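Local coordinates for protein lectin (PDB 4HR6) that forms the short A-alpha chain of a nontoxic three-chain seed lectin homologous to type II ribosome-inactivating proteins, whose beta-trefoil part probably binds carbohydrate, at residues G11-K14 with T15-R19. Sequence-based numbering, arbitrary orientation.
Sequences GTYK and TFIGR
T15 is tied to G11, and I17 to Y13, across successive turns of the single alpha-helix of this short chain, residues 10-24. Four i-to-i+4 backbone bonds form the ladder, T15 N to G11 O, F16 N to T12 O, I17 N to Y13 O and G18 N to K14 O, the last with a donor-acceptor distance of 2.8 Å. I17 N meets its acceptor in the straightest of them, with an N-H...O angle of 170°.

A second donor reaches the first rung. The hydroxyl T15 OG1 gives its hydrogen to G11 O at 2.9 Å, turned back to the preceding turn because chi1 (-61°) sets it beside its own backbone N. The two T15 donors approach G11 O from opposite faces of the carbonyl plane, so a side-chain bond supplements the main-chain one.

On the buried side, Y13 and I17 make a CH-pi contact. Chi1 of 173° swings the phenol ring away from its own N, and I17 CG1 rests over one face, 4.0 Å from the ring centroid and displaced toward the rim. Y13 OH bonds to M113 O of a neighbouring Lectin chain, whose F131 also meets the ring, while K14 NZ salt-bridges D147 of another Lectin chain; the helix is thus joined to both companion chains. Beyond the ring face, I17 CD1 lies 3.8 Å from Y13 OH.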
# COMPACT_ATOMS: atom_id res chain seq x y z
N GLY A 11 20.37 0.99 -6.20
CA GLY A 11 19.81 1.22 -7.53
C GLY A 11 19.61 -0.02 -8.38
O GLY A 11 18.56 -0.20 -9.00
N THR A 12 20.62 -0.89 -8.43
CA THR A 12 20.53 -2.11 -9.25
C THR A 12 19.63 -3.15 -8.57
O THR A 12 18.95 -3.89 -9.24
CB THR A 12 21.91 -2.73 -9.54
OG1 THR A 12 22.50 -3.16 -8.32
CG2 THR A 12 22.84 -1.70 -10.22
N TYR A 13 19.63 -3.21 -7.24
CA TYR A 13 18.67 -4.04 -6.52
C TYR A 13 17.23 -3.69 -6.90
O TYR A 13 16.48 -4.56 -7.33
CB TYR A 13 18.88 -3.93 -5.01
CG TYR A 13 17.81 -4.65 -4.23
CD1 TYR A 13 17.77 -6.05 -4.20
CD2 TYR A 13 16.82 -3.96 -3.55
CE1 TYR A 13 16.79 -6.73 -3.52
CE2 TYR A 13 15.83 -4.63 -2.85
CZ TYR A 13 15.81 -6.01 -2.84
OH TYR A 13 14.83 -6.68 -2.16
N LYS A 14 16.86 -2.42 -6.83
CA LYS A 14 15.50 -1.96 -7.18
C LYS A 14 15.13 -2.20 -8.63
O LYS A 14 13.99 -2.51 -8.94
CB LYS A 14 15.33 -0.47 -6.91
CG LYS A 14 15.30 -0.12 -5.45
CD LYS A 14 15.06 1.37 -5.30
CE LYS A 14 15.36 1.85 -3.90
NZ LYS A 14 15.45 3.35 -3.84
N THR A 15 16.10 -2.04 -9.53
CA THR A 15 15.90 -2.37 -10.95
C THR A 15 15.59 -3.85 -11.16
O THR A 15 14.73 -4.21 -11.96
CB THR A 15 17.17 -2.00 -11.74
OG1 THR A 15 17.39 -0.59 -11.62
CG2 THR A 15 17.05 -2.35 -13.19
N PHE A 16 16.34 -4.71 -10.48
CA PHE A 16 16.10 -6.14 -10.47
C PHE A 16 14.68 -6.49 -9.96
O PHE A 16 13.95 -7.20 -10.62
CB PHE A 16 17.18 -6.82 -9.62
CG PHE A 16 16.89 -8.25 -9.28
CD1 PHE A 16 17.04 -9.24 -10.24
CD2 PHE A 16 16.50 -8.60 -8.01
CE1 PHE A 16 16.80 -10.56 -9.93
CE2 PHE A 16 16.25 -9.92 -7.68
CZ PHE A 16 16.40 -10.90 -8.65
N ILE A 17 14.31 -5.98 -8.79
CA ILE A 17 12.96 -6.20 -8.25
C ILE A 17 11.92 -5.66 -9.23
O ILE A 17 10.87 -6.28 -9.46
CB ILE A 17 12.78 -5.55 -6.87
CG1 ILE A 17 13.68 -6.22 -5.83
CG2 ILE A 17 11.31 -5.60 -6.43
CD1 ILE A 17 13.41 -7.69 -5.56
N GLY A 18 12.24 -4.52 -9.83
CA GLY A 18 11.36 -3.93 -10.84
C GLY A 18 11.12 -4.85 -12.01
O GLY A 18 9.99 -4.97 -12.48
N ARG A 19 12.18 -5.51 -12.48
CA ARG A 19 12.05 -6.45 -13.58
C ARG A 19 11.27 -7.74 -13.19
O ARG A 19 10.51 -8.28 -13.98
CB ARG A 19 13.44 -6.79 -14.20
CG ARG A 19 13.38 -7.87 -15.28
CD ARG A 19 14.07 -7.50 -16.59
NE ARG A 19 15.35 -8.20 -16.77
CZ ARG A 19 15.54 -9.33 -17.46
NH1 ARG A 19 14.53 -9.95 -18.07
NH2 ARG A 19 16.76 -9.86 -17.54